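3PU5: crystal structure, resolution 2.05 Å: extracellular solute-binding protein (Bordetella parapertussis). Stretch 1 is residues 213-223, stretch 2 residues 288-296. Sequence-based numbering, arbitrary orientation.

Stretch 1 (213-223) WDGRTFIAEDS
Stretch 2 (288-296) EKLKHRLPS

An arginine that reaches from a segment without regular helix or strand to a helix can serve both charged and aromatic partners, and the extracellular solute-binding protein of Bordetella parapertussis gives a compact example. Stretch 1 is helical from D214 to S223, with W213 at the N-cap; stretch 2 ends in an extended run, with L294 and P295 near phi/psi -57/132 and -66/143. Before it, R293 sits at -128/-30, and R293 N and L294 N both bond to L290 O, at 3.0 and 2.9 Å. The CA atoms of D214 and L294 lie 6.9 Å apart and those of F218 and R293 8.3 Å, so the two chains run in roughly opposite directions, and 349 Å² is buried, both sides summed.

W213 stays out of reach, but its O accepts the 2.6 Å hydrogen bond from T217 OG1, securing the first turn. D214 (chi1 p) points toward stretch 2; its OD2 packs 3.2 Å from P295 CD and 3.3 Å from L294 CD1, while OD1 is satisfied elsewhere in the structure. One turn on, F218 (chi1 m, chi2 -24°) presents a ring face to R293, whose CG lies 3.9 Å from the ring centroid in a CH-pi contact. F218 CD2 also meets L290 (m, t) CD2 at 3.9 Å, and F218 CE2 meets L294 (t, p) CD1 at 4.2 Å, contacts with leucine side chains and arginine methylenes that suit a buried phenylalanine.

The next turn brings the charges. E221 is extended (t, t), and its OE1 receives R293 NH1 at 2.9 Å in a salt bridge. D222 (m), shorter, pairs with the guanidinium through both oxygens: R293 NH1 to D222 OD1 is 2.9 Å, and R293 NH2 to D222 OD2, a salt bridge, is 2.8 Å. R293 (p, t, t) thus lays its methylenes on the aromatic ring and brings its charge to two acids. Within its own stretch, R293 NE donates to K289 O at 2.8 Å, steadying the guanidinium, whose edge meets the carboxylates while F218 CB covers one face.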

# COMPACT_ATOMS: atom_id res chain seq x y z
N TRP A 213 -7.31 -2.67 6.81
CA TRP A 213 -6.05 -1.93 6.78
C TRP A 213 -5.62 -1.53 8.18
O TRP A 213 -6.45 -1.19 9.03
CB TRP A 213 -6.16 -0.73 5.84
CG TRP A 213 -6.11 -1.20 4.42
CD1 TRP A 213 -5.01 -1.27 3.62
CD2 TRP A 213 -7.19 -1.74 3.66
NE1 TRP A 213 -5.34 -1.80 2.40
CE2 TRP A 213 -6.68 -2.10 2.40
CE3 TRP A 213 -8.56 -1.95 3.91
CZ2 TRP A 213 -7.47 -2.66 1.40
CZ3 TRP A 213 -9.35 -2.51 2.91
CH2 TRP A 213 -8.80 -2.85 1.67
N ASP A 214 -4.32 -1.58 8.43
CA ASP A 214 -3.82 -1.25 9.76
C ASP A 214 -4.20 0.17 10.18
O ASP A 214 -4.85 0.36 11.20
CB ASP A 214 -2.31 -1.51 9.93
CG ASP A 214 -1.44 -0.77 8.90
OD1 ASP A 214 -1.89 -0.45 7.78
OD2 ASP A 214 -0.26 -0.52 9.23
N GLY A 215 -3.80 1.17 9.38
CA GLY A 215 -4.06 2.55 9.74
C GLY A 215 -5.53 2.87 9.92
O GLY A 215 -5.95 3.44 10.93
N ARG A 216 -6.33 2.49 8.93
CA ARG A 216 -7.77 2.72 8.98
C ARG A 216 -8.39 2.10 10.23
O ARG A 216 -9.22 2.72 10.89
CB ARG A 216 -8.43 2.17 7.72
CG ARG A 216 -8.13 3.03 6.51
CD ARG A 216 -8.78 2.50 5.26
NE ARG A 216 -9.32 3.60 4.48
CZ ARG A 216 -8.81 4.04 3.34
NH1 ARG A 216 -7.73 3.47 2.82
NH2 ARG A 216 -9.40 5.05 2.71
N THR A 217 -7.96 0.89 10.56
CA THR A 217 -8.52 0.19 11.71
C THR A 217 -8.04 0.85 13.01
O THR A 217 -8.82 0.95 13.97
CB THR A 217 -8.16 -1.32 11.69
OG1 THR A 217 -8.51 -1.89 10.43
CG2 THR A 217 -8.91 -2.05 12.79
N PHE A 218 -6.79 1.33 13.03
CA PHE A 218 -6.25 1.99 14.23
C PHE A 218 -7.08 3.24 14.54
O PHE A 218 -7.43 3.48 15.69
CB PHE A 218 -4.77 2.39 14.07
CG PHE A 218 -3.82 1.23 13.85
CD1 PHE A 218 -4.13 -0.04 14.29
CD2 PHE A 218 -2.59 1.44 13.25
CE1 PHE A 218 -3.25 -1.09 14.10
CE2 PHE A 218 -1.69 0.41 13.05
CZ PHE A 218 -2.02 -0.86 13.48
N ILE A 219 -7.38 4.02 13.51
CA ILE A 219 -8.19 5.22 13.66
C ILE A 219 -9.55 4.88 14.27
O ILE A 219 -10.00 5.53 15.23
CB ILE A 219 -8.35 5.95 12.32
CG1 ILE A 219 -6.98 6.42 11.83
CG2 ILE A 219 -9.34 7.12 12.45
CD1 ILE A 219 -6.97 6.95 10.41
N ALA A 220 -10.20 3.84 13.74
CA ALA A 220 -11.48 3.38 14.26
C ALA A 220 -11.35 2.86 15.69
O ALA A 220 -12.18 3.15 16.54
CB ALA A 220 -12.09 2.31 13.35
N GLU A 221 -10.29 2.10 15.94
CA GLU A 221 -10.03 1.59 17.28
C GLU A 221 -9.92 2.74 18.29
O GLU A 221 -10.42 2.63 19.41
CB GLU A 221 -8.73 0.77 17.30
CG GLU A 221 -8.29 0.32 18.68
CD GLU A 221 -6.91 -0.35 18.68
OE1 GLU A 221 -6.21 -0.27 17.65
OE2 GLU A 221 -6.54 -0.94 19.72
N ASP A 222 -9.26 3.82 17.89
CA ASP A 222 -9.03 4.95 18.79
C ASP A 222 -10.31 5.74 19.06
O ASP A 222 -10.58 6.13 20.19
CB ASP A 222 -7.97 5.90 18.21
CG ASP A 222 -6.56 5.30 18.23
OD1 ASP A 222 -6.36 4.21 18.81
OD2 ASP A 222 -5.65 5.92 17.65
N SER A 223 -11.10 5.97 18.02
CA SER A 223 -12.27 6.82 18.13
C SER A 223 -13.39 6.08 18.82
O SER A 223 -14.39 6.66 19.24
CB SER A 223 -12.74 7.24 16.75
OG SER A 223 -13.32 6.14 16.09
N GLU A 288 4.17 6.83 20.49
CA GLU A 288 3.37 5.88 21.26
C GLU A 288 2.09 5.50 20.54
O GLU A 288 1.55 4.42 20.76
CB GLU A 288 3.02 6.48 22.63
CG GLU A 288 4.20 6.59 23.58
CD GLU A 288 4.61 5.25 24.17
OE1 GLU A 288 3.72 4.40 24.40
OE2 GLU A 288 5.82 5.06 24.41
N LYS A 289 1.61 6.38 19.67
CA LYS A 289 0.37 6.13 18.95
C LYS A 289 0.47 4.93 18.01
O LYS A 289 -0.53 4.26 17.74
CB LYS A 289 -0.06 7.38 18.17
CG LYS A 289 -1.54 7.43 17.88
CD LYS A 289 -2.02 8.86 17.66
CE LYS A 289 -1.45 9.45 16.37
NZ LYS A 289 -2.04 10.78 16.04
N LEU A 290 1.68 4.63 17.53
CA LEU A 290 1.84 3.62 16.49
C LEU A 290 2.88 2.54 16.82
O LEU A 290 2.82 1.43 16.28
CB LEU A 290 2.21 4.30 15.17
CG LEU A 290 1.06 5.12 14.59
CD1 LEU A 290 1.55 6.09 13.51
CD2 LEU A 290 0.01 4.18 14.04
N LYS A 291 3.82 2.90 17.67
CA LYS A 291 4.96 2.07 18.04
C LYS A 291 4.57 0.62 18.35
O LYS A 291 5.27 -0.32 17.97
CB LYS A 291 5.64 2.70 19.26
CG LYS A 291 6.84 2.00 19.81
CD LYS A 291 7.26 2.70 21.10
CE LYS A 291 8.70 2.38 21.48
NZ LYS A 291 8.91 0.91 21.56
N HIS A 292 3.45 0.46 19.04
CA HIS A 292 3.06 -0.86 19.53
C HIS A 292 2.17 -1.66 18.58
O HIS A 292 1.93 -2.85 18.81
CB HIS A 292 2.41 -0.73 20.91
CG HIS A 292 3.24 0.04 21.90
ND1 HIS A 292 4.46 -0.42 22.35
CD2 HIS A 292 3.03 1.23 22.51
CE1 HIS A 292 4.97 0.46 23.20
NE2 HIS A 292 4.13 1.47 23.31
N ARG A 293 1.67 -1.04 17.52
CA ARG A 293 0.70 -1.73 16.67
C ARG A 293 1.01 -1.76 15.17
O ARG A 293 0.61 -2.70 14.47
CB ARG A 293 -0.73 -1.21 16.94
CG ARG A 293 -0.86 0.29 16.95
CD ARG A 293 -2.22 0.72 17.47
NE ARG A 293 -2.36 2.17 17.46
CZ ARG A 293 -3.51 2.83 17.55
NH1 ARG A 293 -4.65 2.16 17.65
NH2 ARG A 293 -3.51 4.15 17.53
N LEU A 294 1.70 -0.74 14.67
CA LEU A 294 2.13 -0.75 13.28
C LEU A 294 2.97 -1.99 13.02
O LEU A 294 3.88 -2.30 13.78
CB LEU A 294 2.96 0.49 12.99
CG LEU A 294 3.11 0.81 11.51
CD1 LEU A 294 1.81 1.39 11.01
CD2 LEU A 294 4.26 1.78 11.31
N PRO A 295 2.66 -2.72 11.93
CA PRO A 295 3.46 -3.93 11.65
C PRO A 295 4.90 -3.55 11.31
O PRO A 295 5.13 -2.53 10.65
CB PRO A 295 2.76 -4.53 10.42
CG PRO A 295 2.11 -3.31 9.74
CD PRO A 295 1.61 -2.50 10.92
N SER A 296 5.84 -4.37 11.75
CA SER A 296 7.26 -4.11 11.57
C SER A 296 7.66 -4.02 10.10
O SER A 296 7.19 -4.79 9.26
CB SER A 296 8.08 -5.21 12.24
OG SER A 296 9.46 -5.00 12.02